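Local structure of putative Phosphoglycerate mutase (Plasmodium falciparum, 3EOZ) at residues K67-I72 / P92-I97; V71-D76 / E148-I153; P100-G105 / V152-N157; N132-T137 / R160-R165. The protein probably acts as a phosphatase of the histidine phosphatase superfamily, splitting phosphate from serine or threonine side chains of proteins, although it is also named a phosphoglycerate mutase. One frame throughout, in Å; residues are numbered along the deposited sequence. Where two conformers were deposited one is given.

Contact 1 of 4, residues K67-I72 / P92-I97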
loop_
_atom_site.group_PDB
_atom_site.type_symbol
_atom_site.label_atom_id
_atom_site.label_comp_id
_atom_site.label_asym_id
_atom_site.label_seq_id
_atom_site.Cartn_x
_atom_site.Cartn_y
_atom_site.Cartn_z
ATOM N N LYS B 67 -2.905 -19.824 25.949
ATOM C CA LYS B 67 -2.900 -18.444 26.433
ATOM C C LYS B 67 -4.347 -18.035 26.642
ATOM O O LYS B 67 -5.216 -18.416 25.862
ATOM C CB LYS B 67 -2.144 -17.504 25.474
ATOM C CG LYS B 67 -0.753 -17.074 26.015
ATOM C CD LYS B 67 0.240 -16.664 24.913
ATOM C CE LYS B 67 1.351 -15.733 25.468
ATOM N NZ LYS B 67 2.162 -15.069 24.403
ATOM N N LYS B 68 -4.608 -17.298 27.717
ATOM C CA LYS B 68 -5.979 -17.058 28.155
ATOM C C LYS B 68 -6.587 -15.843 27.459
ATOM O O LYS B 68 -6.004 -14.759 27.492
ATOM C CB LYS B 68 -6.009 -16.850 29.677
ATOM N N VAL B 69 -7.752 -16.037 26.839
ATOM C CA VAL B 69 -8.555 -14.946 26.280
ATOM C C VAL B 69 -9.676 -14.587 27.256
ATOM O O VAL B 69 -10.687 -15.268 27.315
ATOM C CB VAL B 69 -9.175 -15.332 24.908
ATOM C CG1 VAL B 69 -10.117 -14.256 24.414
ATOM C CG2 VAL B 69 -8.093 -15.584 23.885
ATOM N N SER B 70 -9.506 -13.499 27.996
ATOM C CA SER B 70 -10.452 -13.121 29.039
ATOM C C SER B 70 -11.673 -12.354 28.547
ATOM O O SER B 70 -12.760 -12.517 29.110
ATOM C CB SER B 70 -9.743 -12.305 30.126
ATOM O OG SER B 70 -9.112 -11.157 29.598
ATOM N N VAL B 71 -11.506 -11.506 27.526
ATOM C CA VAL B 71 -12.616 -10.685 27.006
ATOM C C VAL B 71 -12.648 -10.646 25.481
ATOM O O VAL B 71 -11.620 -10.649 24.833
ATOM C CB VAL B 71 -12.527 -9.228 27.490
ATOM C CG1 VAL B 71 -13.823 -8.464 27.145
ATOM C CG2 VAL B 71 -12.220 -9.164 28.987
ATOM N N ILE B 72 -13.848 -10.605 24.926
ATOM C CA ILE B 72 -14.063 -10.362 23.529
ATOM C C ILE B 72 -14.934 -9.108 23.464
ATOM O O ILE B 72 -16.070 -9.118 23.939
ATOM C CB ILE B 72 -14.765 -11.553 22.866
ATOM C CG1 ILE B 72 -13.875 -12.803 22.939
ATOM C CG2 ILE B 72 -15.084 -11.252 21.416
ATOM C CD1 ILE B 72 -14.560 -14.081 22.461
ATOM N N PRO B 92 -14.838 -20.514 25.422
ATOM C CA PRO B 92 -16.067 -20.533 26.230
ATOM C C PRO B 92 -15.909 -19.792 27.563
ATOM O O PRO B 92 -16.880 -19.232 28.071
ATOM C CB PRO B 92 -16.317 -22.029 26.463
ATOM C CG PRO B 92 -15.304 -22.768 25.597
ATOM C CD PRO B 92 -14.173 -21.833 25.419
ATOM N N ASP B 93 -14.682 -19.760 28.087
ATOM C CA ASP B 93 -14.378 -19.064 29.336
ATOM C C ASP B 93 -14.296 -17.529 29.214
ATOM O O ASP B 93 -14.050 -16.840 30.208
ATOM C CB ASP B 93 -13.057 -19.596 29.908
ATOM N N ALA B 94 -14.494 -16.983 28.015
ATOM C CA ALA B 94 -14.265 -15.561 27.796
ATOM C C ALA B 94 -15.558 -14.767 27.903
ATOM O O ALA B 94 -16.616 -15.220 27.482
ATOM C CB ALA B 94 -13.615 -15.348 26.432
ATOM N N ASN B 95 -15.465 -13.558 28.434
ATOM C CA ASN B 95 -16.633 -12.699 28.591
ATOM C C ASN B 95 -16.819 -11.758 27.391
ATOM O O ASN B 95 -15.893 -11.054 26.998
ATOM C CB ASN B 95 -16.502 -11.905 29.896
ATOM C CG ASN B 95 -16.212 -12.808 31.107
ATOM O OD1 ASN B 95 -15.110 -12.780 31.672
ATOM N ND2 ASN B 95 -17.185 -13.637 31.478
ATOM N N LEU B 96 -18.011 -11.767 26.805
ATOM C CA LEU B 96 -18.367 -10.823 25.762
ATOM C C LEU B 96 -18.712 -9.490 26.404
ATOM O O LEU B 96 -19.592 -9.435 27.245
ATOM C CB LEU B 96 -19.551 -11.338 24.939
ATOM C CG LEU B 96 -19.221 -12.391 23.861
ATOM C CD1 LEU B 96 -18.156 -13.351 24.345
ATOM C CD2 LEU B 96 -20.451 -13.170 23.432
ATOM N N ILE B 97 -17.998 -8.427 26.043
ATOM C CA ILE B 97 -18.320 -7.083 26.531
ATOM C C ILE B 97 -18.678 -6.148 25.385
ATOM O O ILE B 97 -17.942 -6.051 24.405
ATOM C CB ILE B 97 -17.190 -6.460 27.372
ATOM C CG1 ILE B 97 -17.197 -7.046 28.783
ATOM C CG2 ILE B 97 -17.383 -4.936 27.502
ATOM C CD1 ILE B 97 -16.936 -8.518 28.831
#
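Strand 68-72 and strand 95-97 run parallel, 4.7 Å apart and 29° askew, with V71 abreast of N95 and I72 abreast of L96. The backbone of the end strand is laced on by three nearly straight bonds: N95 N gives to S70 O (3.0 Å), I72 N to N95 O (2.9 Å) and I97 N to I72 O (2.9 Å).

On the face that carries V71 and N95, V71 CG1 lies anti to its own nitrogen (chi1 -170°), and this brings it 3.5 Å from I97 CD1. Both residues are beta-branched and suit extended chain. N95 is exposed to solvent, so a polar side chain suits it. On the other face I72 and L96 lie alongside each other, pointing the same way, and L96 CD1 comes 4.1 Å from I72 CB. I72 stretches out to CD1, which also approaches A94 CB at 4.3 Å. The small methyl of A94 lets the incoming loop settle close to the strand, and A94 CB lies 4.2 Å from V69 CG1. S70 turns its hydroxyl from this seam to E148 on strand 148-154.

The strand pair belongs to a beta-alpha-beta crossover through helix 78-88. Directional backbone bonds therefore set the register, while apolar branches of I72 and L96 pack toward that helix (I87, S88) on one face and V71 meets I97 on the other.

Contact 2 of 4, residues V71-D76 / E148-I153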
loop_
_atom_site.group_PDB
_atom_site.type_symbol
_atom_site.label_atom_id
_atom_site.label_comp_id
_atom_site.label_asym_id
_atom_site.label_seq_id
_atom_site.Cartn_x
_atom_site.Cartn_y
_atom_site.Cartn_z
ATOM N N VAL B 71 -11.506 -11.506 27.526
ATOM C CA VAL B 71 -12.616 -10.685 27.006
ATOM C C VAL B 71 -12.648 -10.646 25.481
ATOM O O VAL B 71 -11.620 -10.649 24.833
ATOM C CB VAL B 71 -12.527 -9.228 27.490
ATOM C CG1 VAL B 71 -13.823 -8.464 27.145
ATOM C CG2 VAL B 71 -12.220 -9.164 28.987
ATOM N N ILE B 72 -13.848 -10.605 24.926
ATOM C CA ILE B 72 -14.063 -10.362 23.529
ATOM C C ILE B 72 -14.934 -9.108 23.464
ATOM O O ILE B 72 -16.070 -9.118 23.939
ATOM C CB ILE B 72 -14.765 -11.553 22.866
ATOM C CG1 ILE B 72 -13.875 -12.803 22.939
ATOM C CG2 ILE B 72 -15.084 -11.252 21.416
ATOM C CD1 ILE B 72 -14.560 -14.081 22.461
ATOM N N TYR B 73 -14.405 -8.024 22.899
ATOM C CA TYR B 73 -15.154 -6.758 22.819
ATOM C C TYR B 73 -15.883 -6.615 21.499
ATOM O O TYR B 73 -15.444 -7.159 20.488
ATOM C CB TYR B 73 -14.219 -5.576 22.983
ATOM C CG TYR B 73 -13.554 -5.503 24.319
ATOM C CD1 TYR B 73 -12.255 -5.962 24.501
ATOM C CD2 TYR B 73 -14.214 -4.970 25.404
ATOM C CE1 TYR B 73 -11.621 -5.882 25.731
ATOM C CE2 TYR B 73 -13.595 -4.882 26.637
ATOM C CZ TYR B 73 -12.298 -5.349 26.798
ATOM O OH TYR B 73 -11.698 -5.253 28.022
ATOM N N HIS B 74 -16.990 -5.878 21.495
ATOM C CA HIS B 74 -17.725 -5.661 20.260
ATOM C C HIS B 74 -18.624 -4.453 20.342
ATOM O O HIS B 74 -18.835 -3.894 21.405
ATOM C CB HIS B 74 -18.543 -6.904 19.905
ATOM C CG HIS B 74 -19.589 -7.239 20.919
ATOM N ND1 HIS B 74 -20.834 -6.642 20.927
ATOM C CD2 HIS B 74 -19.572 -8.098 21.967
ATOM C CE1 HIS B 74 -21.531 -7.109 21.946
ATOM N NE2 HIS B 74 -20.789 -7.996 22.588
ATOM N N SER B 75 -19.148 -4.044 19.198
ATOM C CA SER B 75 -20.048 -2.886 19.126
ATOM C C SER B 75 -21.507 -3.299 19.413
ATOM O O SER B 75 -21.789 -4.462 19.659
ATOM C CB SER B 75 -19.961 -2.261 17.737
ATOM O OG SER B 75 -20.682 -3.055 16.805
ATOM N N ASP B 76 -22.418 -2.331 19.345
ATOM C CA ASP B 76 -23.854 -2.594 19.434
ATOM C C ASP B 76 -24.412 -3.311 18.218
ATOM O O ASP B 76 -25.495 -3.877 18.308
ATOM C CB ASP B 76 -24.637 -1.290 19.561
ATOM C CG ASP B 76 -24.433 -0.607 20.889
ATOM O OD1 ASP B 76 -23.916 -1.263 21.812
ATOM O OD2 ASP B 76 -24.802 0.582 21.005
ATOM N N GLU B 148 -2.484 -12.750 29.335
ATOM C CA GLU B 148 -3.881 -12.414 29.125
ATOM C C GLU B 148 -4.042 -11.710 27.778
ATOM O O GLU B 148 -3.294 -10.792 27.464
ATOM C CB GLU B 148 -4.385 -11.529 30.263
ATOM C CG GLU B 148 -5.892 -11.630 30.484
ATOM C CD GLU B 148 -6.380 -10.642 31.530
ATOM O OE1 GLU B 148 -5.636 -10.456 32.519
ATOM O OE2 GLU B 148 -7.481 -10.051 31.361
ATOM N N TYR B 149 -5.012 -12.161 26.991
ATOM C CA TYR B 149 -5.367 -11.516 25.744
ATOM C C TYR B 149 -6.842 -11.119 25.713
ATOM O O TYR B 149 -7.680 -11.817 26.247
ATOM C CB TYR B 149 -5.091 -12.460 24.583
ATOM C CG TYR B 149 -3.627 -12.638 24.277
ATOM C CD1 TYR B 149 -2.991 -11.830 23.353
ATOM C CD2 TYR B 149 -2.880 -13.619 24.909
ATOM C CE1 TYR B 149 -1.643 -11.985 23.070
ATOM C CE2 TYR B 149 -1.540 -13.785 24.632
ATOM C CZ TYR B 149 -0.922 -12.967 23.704
ATOM O OH TYR B 149 0.420 -13.124 23.418
ATOM N N GLN B 150 -7.152 -9.994 25.076
ATOM C CA GLN B 150 -8.529 -9.658 24.713
ATOM C C GLN B 150 -8.611 -9.506 23.193
ATOM O O GLN B 150 -7.631 -9.126 22.543
ATOM C CB GLN B 150 -9.005 -8.359 25.369
ATOM C CG GLN B 150 -8.994 -8.321 26.894
ATOM C CD GLN B 150 -7.642 -8.020 27.463
ATOM O OE1 GLN B 150 -6.998 -7.073 27.049
ATOM N NE2 GLN B 150 -7.181 -8.853 28.411
ATOM N N LEU B 151 -9.786 -9.806 22.641
ATOM C CA LEU B 151 -10.049 -9.709 21.216
ATOM C C LEU B 151 -10.979 -8.549 20.985
ATOM O O LEU B 151 -12.040 -8.470 21.592
ATOM C CB LEU B 151 -10.699 -10.985 20.703
ATOM C CG LEU B 151 -9.875 -12.263 20.854
ATOM C CD1 LEU B 151 -10.674 -13.478 20.405
ATOM C CD2 LEU B 151 -8.605 -12.175 20.068
ATOM N N VAL B 152 -10.573 -7.623 20.126
ATOM C CA VAL B 152 -11.398 -6.469 19.830
ATOM C C VAL B 152 -12.008 -6.727 18.468
ATOM O O VAL B 152 -11.295 -6.796 17.489
ATOM C CB VAL B 152 -10.563 -5.191 19.846
ATOM C CG1 VAL B 152 -11.449 -3.970 19.700
ATOM C CG2 VAL B 152 -9.782 -5.123 21.134
ATOM N N ILE B 153 -13.323 -6.912 18.412
ATOM C CA ILE B 153 -13.999 -7.139 17.138
ATOM C C ILE B 153 -14.420 -5.800 16.570
ATOM O O ILE B 153 -14.969 -4.965 17.286
ATOM C CB ILE B 153 -15.188 -8.085 17.256
ATOM C CG1 ILE B 153 -14.709 -9.426 17.819
ATOM C CG2 ILE B 153 -15.843 -8.294 15.891
ATOM C CD1 ILE B 153 -15.765 -10.462 17.802
HETATM O O HOH W 1 -17.473 -4.656 16.864
#
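Y73 and Q150 share nearly the same first torsion (chi1 -64° and -60°), each side chain swung to the backbone-nitrogen side, so they run alongside each other and Q150 CB meets the edge of the tyrosine ring, 3.6 Å from Y73 CE1. Beyond CG the glutamine bends, carrying its amide away toward S70 OG, with which NE2 is hydrogen-bonded, while Q150 CG stays 3.7 Å from V71 CB. V71 CG1 sits over the centre of the Y73 ring, so the aromatic is flanked by aliphatic carbon on a face and an edge.

The parallel strands are tied by L151 N to V71 O (3.0 Å), Y73 N to L151 O (2.7 Å) and I153 N to Y73 O (3.0 Å). On the opposite face I72 CG2 lies 3.8 Å from I153 CD1, the two side chains crossing at a slant. Past the last bridge a water takes the N-H of S75 and donates to I153 O at 2.6 Å.

Helix 78-88 covers the I72-I153 face, A84 resting on I153; Y138 of helix 114-139 meets Y73 edge-to-face on the other. In the sheet, strand 95-98 lies beyond 68-74 and strand 22-28 beyond 148-154.

Contact 3 of 4, residues P100-G105 / V152-N157. With PO4 (phosphate ion), chain E.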
loop_
_atom_site.group_PDB
_atom_site.type_symbol
_atom_site.label_atom_id
_atom_site.label_comp_id
_atom_site.label_asym_id
_atom_site.label_seq_id
_atom_site.Cartn_x
_atom_site.Cartn_y
_atom_site.Cartn_z
ATOM N N PRO B 100 -20.173 0.496 23.089
ATOM C CA PRO B 100 -20.757 1.380 22.081
ATOM C C PRO B 100 -19.749 2.321 21.394
ATOM O O PRO B 100 -20.036 2.819 20.308
ATOM C CB PRO B 100 -21.807 2.191 22.870
ATOM C CG PRO B 100 -21.562 1.937 24.270
ATOM C CD PRO B 100 -20.846 0.635 24.390
ATOM N N ASN B 101 -18.596 2.558 22.023
ATOM C CA ASN B 101 -17.498 3.314 21.394
ATOM C C ASN B 101 -16.895 2.639 20.141
ATOM O O ASN B 101 -16.305 3.331 19.310
ATOM C CB ASN B 101 -16.398 3.627 22.415
ATOM C CG ASN B 101 -16.798 4.718 23.396
ATOM O OD1 ASN B 101 -17.655 5.551 23.098
ATOM N ND2 ASN B 101 -16.140 4.751 24.544
ATOM N N LEU B 102 -17.070 1.313 20.010
ATOM C CA LEU B 102 -16.701 0.556 18.811
ATOM C C LEU B 102 -17.716 0.661 17.662
ATOM O O LEU B 102 -17.503 0.088 16.595
ATOM C CB LEU B 102 -16.513 -0.935 19.155
ATOM C CG LEU B 102 -15.284 -1.369 19.955
ATOM C CD1 LEU B 102 -15.393 -2.817 20.299
ATOM C CD2 LEU B 102 -13.960 -1.098 19.200
ATOM N N ASN B 103 -18.817 1.376 17.870
ATOM C CA ASN B 103 -19.826 1.560 16.818
ATOM C C ASN B 103 -19.267 2.234 15.583
ATOM O O ASN B 103 -18.601 3.264 15.681
ATOM C CB ASN B 103 -20.987 2.417 17.314
ATOM C CG ASN B 103 -21.925 1.668 18.246
ATOM O OD1 ASN B 103 -21.677 0.519 18.632
ATOM N ND2 ASN B 103 -23.014 2.319 18.609
ATOM N N GLU B 104 -19.575 1.660 14.425
ATOM C CA GLU B 104 -19.201 2.210 13.120
ATOM C C GLU B 104 -19.728 3.607 12.875
ATOM O O GLU B 104 -19.125 4.375 12.125
ATOM C CB GLU B 104 -19.787 1.333 12.024
ATOM C CG GLU B 104 -21.315 1.444 11.955
ATOM C CD GLU B 104 -21.966 0.240 11.344
ATOM O OE1 GLU B 104 -21.494 -0.889 11.631
ATOM O OE2 GLU B 104 -22.958 0.425 10.590
ATOM N N GLY B 105 -20.884 3.921 13.450
ATOM C CA GLY B 105 -21.506 5.216 13.234
ATOM C C GLY B 105 -21.906 5.478 11.785
ATOM O O GLY B 105 -21.887 4.582 10.930
ATOM N N VAL B 152 -10.573 -7.623 20.126
ATOM C CA VAL B 152 -11.398 -6.469 19.830
ATOM C C VAL B 152 -12.008 -6.727 18.468
ATOM O O VAL B 152 -11.295 -6.796 17.489
ATOM C CB VAL B 152 -10.563 -5.191 19.846
ATOM C CG1 VAL B 152 -11.449 -3.970 19.700
ATOM C CG2 VAL B 152 -9.782 -5.123 21.134
ATOM N N ILE B 153 -13.323 -6.912 18.412
ATOM C CA ILE B 153 -13.999 -7.139 17.138
ATOM C C ILE B 153 -14.420 -5.800 16.570
ATOM O O ILE B 153 -14.969 -4.965 17.286
ATOM C CB ILE B 153 -15.188 -8.085 17.256
ATOM C CG1 ILE B 153 -14.709 -9.426 17.819
ATOM C CG2 ILE B 153 -15.843 -8.294 15.891
ATOM C CD1 ILE B 153 -15.765 -10.462 17.802
ATOM N N CYS B 154 -14.140 -5.601 15.285
ATOM C CA CYS B 154 -14.171 -4.261 14.691
ATOM C C CYS B 154 -14.834 -4.214 13.327
ATOM O O CYS B 154 -14.605 -5.065 12.472
ATOM C CB CYS B 154 -12.742 -3.741 14.515
ATOM S SG CYS B 154 -11.905 -3.279 16.022
ATOM N N HIS B 155 -15.639 -3.184 13.130
ATOM C CA HIS B 155 -16.041 -2.772 11.800
ATOM C C HIS B 155 -14.788 -2.320 11.049
ATOM O O HIS B 155 -13.812 -1.843 11.659
ATOM C CB HIS B 155 -17.037 -1.626 11.892
ATOM C CG HIS B 155 -17.694 -1.291 10.590
ATOM N ND1 HIS B 155 -17.033 -0.655 9.556
ATOM C CD2 HIS B 155 -18.960 -1.496 10.155
ATOM C CE1 HIS B 155 -17.864 -0.481 8.543
ATOM N NE2 HIS B 155 -19.038 -0.991 8.876
ATOM N N GLY B 156 -14.814 -2.484 9.733
ATOM C CA GLY B 156 -13.692 -2.102 8.879
ATOM C C GLY B 156 -13.295 -0.648 9.016
ATOM O O GLY B 156 -12.101 -0.344 8.985
ATOM N N ASN B 157 -14.269 0.250 9.171
ATOM C CA ASN B 157 -13.967 1.664 9.351
ATOM C C ASN B 157 -13.261 1.898 10.684
ATOM O O ASN B 157 -12.495 2.850 10.833
ATOM C CB ASN B 157 -15.247 2.514 9.269
ATOM C CG ASN B 157 -15.871 2.521 7.866
ATOM O OD1 ASN B 157 -15.235 2.155 6.883
ATOM N ND2 ASN B 157 -17.125 2.944 7.785
HETATM P P PO4 E . -17.751 -4.589 8.288
HETATM O O1 PO4 E . -16.438 -4.785 9.019
HETATM O O2 PO4 E . -17.439 -4.237 6.853
HETATM O O3 PO4 E . -18.589 -5.850 8.369
HETATM O O4 PO4 E . -18.572 -3.494 8.889
HETATM O O HOH W 2 -16.585 -2.094 15.785
#
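At the C-terminal end of the parallel strands, where histidine phosphatases bind phosphate, the loop with E104 meets the strand-to-helix turn with H155, which stands right before helix 156-166, whose first residues are G156 and N157. E104 CB lies over one face of the H155 imidazole, a CH-pi contact 3.8 Å from the ring centroid. The glutamate's CG is wedged between its own nitrogen and carbonyl carbon (chi1 69°), and the extended remainder leads outward past the CD2 rim, bringing E104 OE1 to 3.0 Å from H155 CD2. OE1 is also salt-bridged to R79, a second partner for the acid, and R79 touches H155 as well.

H155 is the N-cap of the helix: its ND1 accepts from N157 N at 2.9 Å, almost exactly in the ring plane. A phosphate ion, probably from the crystallisation liquor, occupies the ring face opposite E104, though its oxygen nearest the ring is placed too close to be trusted. Its O1 accepts from G156 N (2.9 Å).

Deeper in, L102 fills the interior with CD2 3.8 Å from V152 CG1, and one water joins L102 O to H155 N (3.0 Å from the latter). The cap bond fixes the imidazole's rotation and E104 backs it, so the ring turns the face opposite E104 to the anion; the N-H groups at the helix start would be expected to attract an anion here.

Contact 4 of 4, residues N132-T137 / R160-R165. With PO4 (phosphate ion), chain D.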
loop_
_atom_site.group_PDB
_atom_site.type_symbol
_atom_site.label_atom_id
_atom_site.label_comp_id
_atom_site.label_asym_id
_atom_site.label_seq_id
_atom_site.Cartn_x
_atom_site.Cartn_y
_atom_site.Cartn_z
ATOM N N ASN B 132 -11.943 8.002 19.386
ATOM C CA ASN B 132 -10.731 8.338 20.118
ATOM C C ASN B 132 -10.654 7.655 21.481
ATOM O O ASN B 132 -9.590 7.204 21.891
ATOM C CB ASN B 132 -10.593 9.838 20.346
ATOM C CG ASN B 132 -9.259 10.196 20.971
ATOM O OD1 ASN B 132 -8.243 10.268 20.278
ATOM N ND2 ASN B 132 -9.245 10.404 22.286
ATOM N N LYS B 133 -11.788 7.619 22.174
ATOM C CA LYS B 133 -11.920 6.949 23.442
ATOM C C LYS B 133 -11.662 5.440 23.298
ATOM O O LYS B 133 -10.972 4.868 24.118
ATOM C CB LYS B 133 -13.308 7.222 24.036
ATOM C CG LYS B 133 -13.554 6.591 25.424
ATOM C CD LYS B 133 -12.447 6.923 26.418
ATOM C CE LYS B 133 -12.770 6.460 27.846
ATOM N NZ LYS B 133 -12.634 4.994 28.022
ATOM N N ALA B 134 -12.209 4.816 22.261
ATOM C CA ALA B 134 -11.955 3.405 22.009
ATOM C C ALA B 134 -10.484 3.157 21.683
ATOM O O ALA B 134 -9.890 2.172 22.147
ATOM C CB ALA B 134 -12.826 2.889 20.872
ATOM N N TYR B 135 -9.904 4.041 20.871
ATOM C CA TYR B 135 -8.509 3.904 20.475
ATOM C C TYR B 135 -7.617 3.861 21.705
ATOM O O TYR B 135 -6.754 3.014 21.821
ATOM C CB TYR B 135 -8.079 5.060 19.549
ATOM C CG TYR B 135 -6.630 4.966 19.150
ATOM C CD1 TYR B 135 -6.201 3.976 18.277
ATOM C CD2 TYR B 135 -5.683 5.840 19.679
ATOM C CE1 TYR B 135 -4.856 3.872 17.923
ATOM C CE2 TYR B 135 -4.339 5.745 19.334
ATOM C CZ TYR B 135 -3.930 4.762 18.459
ATOM O OH TYR B 135 -2.609 4.647 18.113
ATOM N N GLU B 136 -7.840 4.785 22.627
ATOM C CA GLU B 136 -7.090 4.808 23.886
ATOM C C GLU B 136 -7.379 3.605 24.779
ATOM O O GLU B 136 -6.477 3.107 25.446
ATOM C CB GLU B 136 -7.398 6.076 24.653
ATOM C CG GLU B 136 -6.955 7.320 23.899
ATOM C CD GLU B 136 -7.143 8.595 24.681
ATOM O OE1 GLU B 136 -7.826 8.567 25.729
ATOM O OE2 GLU B 136 -6.596 9.632 24.240
ATOM N N THR B 137 -8.637 3.169 24.816
ATOM C CA THR B 137 -8.985 2.022 25.604
ATOM C C THR B 137 -8.157 0.832 25.138
ATOM O O THR B 137 -7.481 0.201 25.938
ATOM C CB THR B 137 -10.453 1.666 25.486
ATOM O OG1 THR B 137 -11.244 2.736 26.003
ATOM C CG2 THR B 137 -10.756 0.322 26.233
ATOM N N ARG B 160 -9.670 0.521 10.328
ATOM C CA ARG B 160 -8.968 1.473 9.488
ATOM C C ARG B 160 -8.464 2.638 10.297
ATOM O O ARG B 160 -7.289 2.994 10.197
ATOM C CB ARG B 160 -9.883 1.982 8.375
ATOM C CG ARG B 160 -9.152 2.815 7.349
ATOM C CD ARG B 160 -9.943 2.988 6.082
ATOM N NE ARG B 160 -11.158 3.760 6.320
ATOM C CZ ARG B 160 -12.379 3.399 5.935
ATOM N NH1 ARG B 160 -12.587 2.256 5.271
ATOM N NH2 ARG B 160 -13.408 4.198 6.211
ATOM N N TYR B 161 -9.346 3.240 11.087
ATOM C CA TYR B 161 -8.971 4.352 11.966
ATOM C C TYR B 161 -7.849 3.901 12.910
ATOM O O TYR B 161 -6.800 4.515 12.952
ATOM C CB TYR B 161 -10.181 4.864 12.759
ATOM C CG TYR B 161 -9.862 5.951 13.777
ATOM C CD1 TYR B 161 -9.370 5.632 15.029
ATOM C CD2 TYR B 161 -10.096 7.307 13.492
ATOM C CE1 TYR B 161 -9.078 6.620 15.964
ATOM C CE2 TYR B 161 -9.805 8.301 14.418
ATOM C CZ TYR B 161 -9.298 7.950 15.655
ATOM O OH TYR B 161 -9.003 8.924 16.586
ATOM N N PHE B 162 -8.056 2.808 13.637
ATOM C CA PHE B 162 -7.032 2.295 14.551
ATOM C C PHE B 162 -5.673 2.141 13.896
ATOM O O PHE B 162 -4.668 2.585 14.433
ATOM C CB PHE B 162 -7.444 0.929 15.149
ATOM C CG PHE B 162 -8.580 0.996 16.160
ATOM C CD1 PHE B 162 -9.025 2.212 16.699
ATOM C CD2 PHE B 162 -9.200 -0.171 16.577
ATOM C CE1 PHE B 162 -10.054 2.246 17.627
ATOM C CE2 PHE B 162 -10.236 -0.139 17.515
ATOM C CZ PHE B 162 -10.659 1.069 18.036
ATOM N N LEU B 163 -5.636 1.496 12.743
ATOM C CA LEU B 163 -4.355 1.124 12.140
ATOM C C LEU B 163 -3.711 2.298 11.430
ATOM O O LEU B 163 -2.493 2.467 11.498
ATOM C CB LEU B 163 -4.515 -0.068 11.200
ATOM C CG LEU B 163 -4.830 -1.397 11.899
ATOM C CD1 LEU B 163 -4.998 -2.515 10.874
ATOM C CD2 LEU B 163 -3.745 -1.765 12.866
ATOM N N CYS B 164 -4.511 3.124 10.760
ATOM C CA CYS B 164 -3.950 4.354 10.176
ATOM C C CYS B 164 -3.255 5.163 11.266
ATOM O O CYS B 164 -2.138 5.678 11.084
ATOM C CB CYS B 164 -5.024 5.215 9.478
ATOM S SG CYS B 164 -5.541 4.571 7.873
ATOM N N ARG B 165 -3.922 5.244 12.411
ATOM C CA ARG B 165 -3.418 6.015 13.532
ATOM C C ARG B 165 -2.234 5.305 14.230
ATOM O O ARG B 165 -1.165 5.891 14.383
ATOM C CB ARG B 165 -4.563 6.309 14.487
ATOM C CG ARG B 165 -4.139 7.092 15.670
ATOM C CD ARG B 165 -5.318 7.633 16.470
ATOM N NE ARG B 165 -4.800 8.299 17.670
ATOM C CZ ARG B 165 -5.549 8.857 18.608
ATOM N NH1 ARG B 165 -6.872 8.840 18.509
ATOM N NH2 ARG B 165 -4.969 9.406 19.662
HETATM P P PO4 D . -1.027 8.158 18.559
HETATM O O1 PO4 D . 0.231 8.864 18.094
HETATM O O2 PO4 D . -0.750 6.671 18.706
HETATM O O3 PO4 D . -1.422 8.728 19.896
HETATM O O4 PO4 D . -2.138 8.468 17.581
#
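A hydrogen bond between N132 and R165 heads the polar contacts. R165 NH1 gives a nearly straight bond to N132 OD1 (2.7 Å), which lies close to the guanidinium plane, and a more bent one to Y161 OH (2.9 Å) on its own helix. R165 NE donates to O4 of a phosphate ion at 2.7 Å, and Y135 OH donates to O2 of the same ion at 2.8 Å. The ion probably comes from the crystallisation liquor. Arginine suits the place because three N-H directions are engaged at once.

Over the ring face, the arginine chain, fully extended from CG to NE, passes across Y135: R165 CD sits above the ring centre, 3.6 Å from the centroid, as a CH-pi contact. The guanidinium then spreads over the CD2 side of the ring, its plane turned 24° from it.

Apolar contacts fill the interior. F162 CD1 meets the edge of Y135 at CD1 (3.7 Å), and the small A134 lets its CB reach the edge of the F162 ring at CZ (4.0 Å). Y135 CB in turn touches the rim of Y161.

The helix segments cross at -62° with axes 10.5 Å apart. F139, one turn on from Y135, stacks on that ring and meets F162 edge-to-face; F162 also rests on L26 of strand 22-28, and Y161 and C164 also pack on S178 and S179 of a second subunit.

How the contacts relate
Contacts 1 and 2 share strand 68-74 and lie 8 Å apart between centres, stepping across one sheet from strand 95-98 to strand 148-154; S70 OG to E148 OE2 (2.6 Å) pins one to the other. Strand 148-154 then carries contact 2 into contact 3, 11 Å away between centres, where D76 N meets N103 OD1 at 3.0 Å and the strand ends run into the phosphate pocket. Contact 4 is centred 10 Å from contact 3, joined through C154 and L102 packing on F162 of helix 156-166, but its own phosphate is a separate site. Contact 1, about 18 Å from contact 3 between centres, is farther from the pocket than contact 2.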